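Local structure of L544 (Acanthamoeba polyphaga mimivirus, 4AMQ) at residues L280-Y290 and I338-Y349. The protein is a virion protein that probably acts as a metal-dependent nucleotidyl transferase, with a suggested part in transcription-coupled DNA repair. Sequence-based numbering, arbitrary orientation.
Sequences LVRIDSYRTIY and IIAWNTLLTQLY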
loop_
_atom_site.group_PDB
_atom_site.type_symbol
_atom_site.label_atom_id
_atom_site.label_comp_id
_atom_site.label_asym_id
_atom_site.label_seq_id
_atom_site.Cartn_x
_atom_site.Cartn_y
_atom_site.Cartn_z
ATOM N N LEU A 280 6.894 -8.669 1.135
ATOM C CA LEU A 280 6.179 -8.208 -0.052
ATOM C C LEU A 280 5.828 -6.729 0.079
ATOM O O LEU A 280 6.021 -5.950 -0.857
ATOM C CB LEU A 280 4.906 -9.029 -0.285
ATOM C CG LEU A 280 5.106 -10.506 -0.630
ATOM C CD1 LEU A 280 3.767 -11.209 -0.766
ATOM C CD2 LEU A 280 5.929 -10.651 -1.904
ATOM N N VAL A 281 5.311 -6.354 1.245
ATOM C CA VAL A 281 4.979 -4.960 1.529
ATOM C C VAL A 281 6.223 -4.069 1.506
ATOM O O VAL A 281 6.173 -2.925 1.052
ATOM C CB VAL A 281 4.289 -4.817 2.899
ATOM C CG1 VAL A 281 4.123 -3.354 3.254
ATOM C CG2 VAL A 281 2.938 -5.537 2.898
ATOM N N ARG A 282 7.335 -4.601 2.003
ATOM C CA ARG A 282 8.579 -3.844 2.074
ATOM C C ARG A 282 9.145 -3.602 0.675
ATOM O O ARG A 282 9.725 -2.555 0.408
ATOM C CB ARG A 282 9.588 -4.560 2.977
ATOM C CG ARG A 282 9.213 -4.521 4.462
ATOM C CD ARG A 282 9.914 -5.606 5.274
ATOM N NE ARG A 282 11.364 -5.596 5.099
ATOM C CZ ARG A 282 12.199 -6.417 5.729
ATOM N NH1 ARG A 282 11.731 -7.315 6.587
ATOM N NH2 ARG A 282 13.504 -6.340 5.502
ATOM N N ILE A 283 8.959 -4.568 -0.219
ATOM C CA ILE A 283 9.327 -4.397 -1.623
ATOM C C ILE A 283 8.394 -3.395 -2.314
ATOM O O ILE A 283 8.835 -2.604 -3.144
ATOM C CB ILE A 283 9.311 -5.739 -2.377
ATOM C CG1 ILE A 283 10.456 -6.634 -1.893
ATOM C CG2 ILE A 283 9.422 -5.515 -3.875
ATOM C CD1 ILE A 283 10.371 -8.059 -2.387
ATOM N N ASP A 284 7.108 -3.423 -1.968
ATOM C CA ASP A 284 6.172 -2.408 -2.460
ATOM C C ASP A 284 6.572 -0.995 -2.010
ATOM O O ASP A 284 6.396 -0.029 -2.747
ATOM C CB ASP A 284 4.748 -2.710 -1.997
ATOM C CG ASP A 284 4.087 -3.801 -2.807
ATOM O OD1 ASP A 284 4.420 -3.954 -4.004
ATOM O OD2 ASP A 284 3.215 -4.497 -2.246
ATOM N N SER A 285 7.108 -0.881 -0.798
ATOM C CA SER A 285 7.591 0.404 -0.292
ATOM C C SER A 285 8.735 0.963 -1.145
ATOM O O SER A 285 8.750 2.149 -1.476
ATOM C CB SER A 285 8.029 0.271 1.167
ATOM O OG SER A 285 6.923 -0.045 1.990
ATOM N N TYR A 286 9.687 0.104 -1.498
ATOM C CA TYR A 286 10.769 0.482 -2.401
ATOM C C TYR A 286 10.177 1.021 -3.702
ATOM O O TYR A 286 10.464 2.148 -4.108
ATOM C CB TYR A 286 11.655 -0.738 -2.676
ATOM C CG TYR A 286 12.955 -0.453 -3.404
ATOM C CD1 TYR A 286 12.968 -0.148 -4.761
ATOM C CD2 TYR A 286 14.171 -0.506 -2.735
ATOM C CE1 TYR A 286 14.157 0.100 -5.427
ATOM C CE2 TYR A 286 15.366 -0.256 -3.393
ATOM C CZ TYR A 286 15.351 0.042 -4.737
ATOM O OH TYR A 286 16.534 0.289 -5.388
ATOM N N ARG A 287 9.332 0.213 -4.339
ATOM C CA ARG A 287 8.686 0.579 -5.600
ATOM C C ARG A 287 7.935 1.900 -5.531
ATOM O O ARG A 287 8.111 2.771 -6.383
ATOM C CB ARG A 287 7.701 -0.507 -6.026
ATOM C CG ARG A 287 8.339 -1.801 -6.461
ATOM C CD ARG A 287 7.298 -2.899 -6.463
ATOM N NE ARG A 287 7.701 -4.042 -7.269
ATOM C CZ ARG A 287 6.910 -5.076 -7.527
ATOM N NH1 ARG A 287 5.681 -5.103 -7.035
ATOM N NH2 ARG A 287 7.346 -6.079 -8.274
ATOM N N THR A 288 7.082 2.031 -4.523
ATOM C CA THR A 288 6.255 3.224 -4.370
ATOM C C THR A 288 7.103 4.478 -4.186
ATOM O O THR A 288 6.881 5.489 -4.850
ATOM C CB THR A 288 5.280 3.088 -3.185
ATOM O OG1 THR A 288 4.353 2.029 -3.448
ATOM C CG2 THR A 288 4.514 4.385 -2.974
ATOM N N ILE A 289 8.078 4.411 -3.285
ATOM C CA ILE A 289 8.947 5.557 -3.040
ATOM C C ILE A 289 9.761 5.883 -4.289
ATOM O O ILE A 289 9.883 7.043 -4.675
ATOM C CB ILE A 289 9.891 5.322 -1.846
ATOM C CG1 ILE A 289 9.086 5.034 -0.578
ATOM C CG2 ILE A 289 10.789 6.532 -1.635
ATOM C CD1 ILE A 289 9.942 4.635 0.611
ATOM N N TYR A 290 10.303 4.848 -4.924
ATOM C CA TYR A 290 11.078 5.013 -6.152
ATOM C C TYR A 290 10.260 5.659 -7.273
ATOM O O TYR A 290 10.692 6.637 -7.885
ATOM C CB TYR A 290 11.628 3.666 -6.623
ATOM C CG TYR A 290 12.261 3.716 -7.994
ATOM C CD1 TYR A 290 13.516 4.280 -8.181
ATOM C CD2 TYR A 290 11.602 3.201 -9.103
ATOM C CE1 TYR A 290 14.096 4.333 -9.430
ATOM C CE2 TYR A 290 12.176 3.248 -10.358
ATOM C CZ TYR A 290 13.424 3.812 -10.515
ATOM O OH TYR A 290 13.997 3.860 -11.763
ATOM N N ILE A 338 20.214 1.786 -7.939
ATOM C CA ILE A 338 18.826 1.847 -7.471
ATOM C C ILE A 338 17.878 1.177 -8.468
ATOM O O ILE A 338 16.980 0.417 -8.087
ATOM C CB ILE A 338 18.367 3.307 -7.252
ATOM C CG1 ILE A 338 19.289 4.020 -6.254
ATOM C CG2 ILE A 338 16.923 3.354 -6.776
ATOM C CD1 ILE A 338 18.853 5.442 -5.910
ATOM N N ILE A 339 18.094 1.471 -9.745
ATOM C CA ILE A 339 17.311 0.904 -10.837
ATOM C C ILE A 339 17.496 -0.611 -10.974
ATOM O O ILE A 339 16.519 -1.354 -11.076
ATOM C CB ILE A 339 17.684 1.587 -12.165
ATOM C CG1 ILE A 339 17.283 3.065 -12.118
ATOM C CG2 ILE A 339 17.036 0.872 -13.346
ATOM C CD1 ILE A 339 17.919 3.909 -13.211
ATOM N N ALA A 340 18.748 -1.063 -10.985
ATOM C CA ALA A 340 19.045 -2.490 -11.091
ATOM C C ALA A 340 18.415 -3.259 -9.934
ATOM O O ALA A 340 17.854 -4.337 -10.125
ATOM C CB ALA A 340 20.540 -2.725 -11.132
ATOM N N TRP A 341 18.516 -2.697 -8.732
ATOM C CA TRP A 341 17.866 -3.268 -7.558
ATOM C C TRP A 341 16.357 -3.365 -7.752
ATOM O O TRP A 341 15.749 -4.382 -7.438
ATOM C CB TRP A 341 18.157 -2.421 -6.323
ATOM C CG TRP A 341 19.458 -2.713 -5.680
ATOM C CD1 TRP A 341 20.212 -3.847 -5.817
ATOM C CD2 TRP A 341 20.195 -1.861 -4.785
ATOM N NE1 TRP A 341 21.356 -3.751 -5.062
ATOM C CE2 TRP A 341 21.361 -2.538 -4.425
ATOM C CE3 TRP A 341 19.946 -0.583 -4.266
ATOM C CZ2 TRP A 341 22.302 -1.986 -3.553
ATOM C CZ3 TRP A 341 20.885 -0.040 -3.407
ATOM C CH2 TRP A 341 22.044 -0.739 -3.058
ATOM N N ASN A 342 15.755 -2.294 -8.252
ATOM C CA ASN A 342 14.312 -2.264 -8.443
ATOM C C ASN A 342 13.893 -3.414 -9.354
ATOM O O ASN A 342 12.937 -4.130 -9.073
ATOM C CB ASN A 342 13.875 -0.918 -9.026
ATOM C CG ASN A 342 12.368 -0.708 -8.957
ATOM O OD1 ASN A 342 11.725 -1.034 -7.960
ATOM N ND2 ASN A 342 11.800 -0.159 -10.025
ATOM N N THR A 343 14.640 -3.594 -10.438
ATOM C CA THR A 343 14.401 -4.680 -11.380
ATOM C C THR A 343 14.500 -6.051 -10.710
ATOM O O THR A 343 13.641 -6.911 -10.904
ATOM C CB THR A 343 15.392 -4.613 -12.559
ATOM O OG1 THR A 343 15.103 -3.458 -13.354
ATOM C CG2 THR A 343 15.288 -5.860 -13.426
ATOM N N LEU A 344 15.547 -6.249 -9.916
ATOM C CA LEU A 344 15.747 -7.524 -9.235
ATOM C C LEU A 344 14.732 -7.776 -8.116
ATOM O O LEU A 344 14.382 -8.921 -7.839
ATOM C CB LEU A 344 17.178 -7.632 -8.705
ATOM C CG LEU A 344 18.224 -7.769 -9.815
ATOM C CD1 LEU A 344 19.623 -7.472 -9.302
ATOM C CD2 LEU A 344 18.156 -9.155 -10.450
ATOM N N LEU A 345 14.260 -6.711 -7.477
ATOM C CA LEU A 345 13.246 -6.856 -6.435
ATOM C C LEU A 345 11.931 -7.346 -7.029
ATOM O O LEU A 345 11.104 -7.925 -6.330
ATOM C CB LEU A 345 13.034 -5.543 -5.673
ATOM C CG LEU A 345 14.132 -5.138 -4.687
ATOM C CD1 LEU A 345 13.772 -3.831 -3.990
ATOM C CD2 LEU A 345 14.383 -6.239 -3.665
ATOM N N THR A 346 11.746 -7.114 -8.324
ATOM C CA THR A 346 10.547 -7.578 -9.011
ATOM C C THR A 346 10.549 -9.100 -9.153
ATOM O O THR A 346 9.528 -9.753 -8.933
ATOM C CB THR A 346 10.393 -6.918 -10.390
ATOM O OG1 THR A 346 10.135 -5.518 -10.217
ATOM C CG2 THR A 346 9.238 -7.550 -11.160
ATOM N N GLN A 347 11.697 -9.661 -9.519
ATOM C CA GLN A 347 11.846 -11.110 -9.576
ATOM C C GLN A 347 11.649 -11.708 -8.191
ATOM O O GLN A 347 10.955 -12.711 -8.030
ATOM C CB GLN A 347 13.226 -11.495 -10.109
ATOM C CG GLN A 347 13.485 -11.059 -11.538
ATOM C CD GLN A 347 14.942 -11.218 -11.937
ATOM O OE1 GLN A 347 15.554 -12.260 -11.699
ATOM N NE2 GLN A 347 15.506 -10.176 -12.539
ATOM N N LEU A 348 12.274 -11.086 -7.195
ATOM C CA LEU A 348 12.172 -11.544 -5.817
ATOM C C LEU A 348 10.722 -11.518 -5.351
ATOM O O LEU A 348 10.260 -12.433 -4.676
ATOM C CB LEU A 348 13.034 -10.675 -4.900
ATOM C CG LEU A 348 13.133 -11.122 -3.442
ATOM C CD1 LEU A 348 13.649 -12.552 -3.353
ATOM C CD2 LEU A 348 14.024 -10.176 -2.645
ATOM N N TYR A 349 10.010 -10.460 -5.722
ATOM C CA TYR A 349 8.609 -10.309 -5.365
ATOM C C TYR A 349 7.817 -11.502 -5.894
ATOM O O TYR A 349 7.047 -12.126 -5.167
ATOM C CB TYR A 349 8.068 -9.007 -5.956
ATOM C CG TYR A 349 6.712 -8.590 -5.437
ATOM C CD1 TYR A 349 6.595 -7.797 -4.300
ATOM C CD2 TYR A 349 5.548 -8.967 -6.094
ATOM C CE1 TYR A 349 5.361 -7.403 -3.828
ATOM C CE2 TYR A 349 4.307 -8.577 -5.627
ATOM C CZ TYR A 349 4.220 -7.794 -4.494
ATOM O OH TYR A 349 2.987 -7.404 -4.022
#
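Helical segments 280-290 and 338-349 pack nearly antiparallel, at 154° with axes 10.3 Å apart, bringing L280 beside Y349, I283 beside L345 and R287 beside N342. Two tyrosines, one from each helix, act as knobs in holes of the other. Y286, with CG anti to the backbone N (chi1 -170°), enters between I338, W341, N342 and L345. L345 CD1 lies over one face of the Y286 ring, 3.6 Å from the centroid, a CH-pi contact. Y286 OH donates to a lone pair of I338 O, in the carbonyl plane (2.7 Å); I338 O also accepts the helical N-H of N342. Y349 fills the hole of L280, I283, D284 and R287, its ring sandwiched: L280 CD2 makes a CH-pi contact over one face, offset toward the rim, while the R287 guanidinium lies over the opposite one in a cation-pi contact, CZ 4.3 Å from the centroid. Extended from CG to NE, R287 also reaches T346 OG1 through NH2 in a weak hydrogen bond (3.4 Å), and its NH1 forms a salt bridge with D284 OD1 of its own helix (3.5 Å), the hydrogen bond within it weak. I283 CG2 packs on Y349 CD1 and L345 CB. N342 turns ND2 to the Y290 ring, 3.4 Å from CE2, while its buried OD1 has no polar partner. Helix 297-311 also packs against Y286 and I283. The interface thus joins a largely apolar inner side, with one short tyrosine hydrogen bond, to a polar margin that probably orients R287 over Y349.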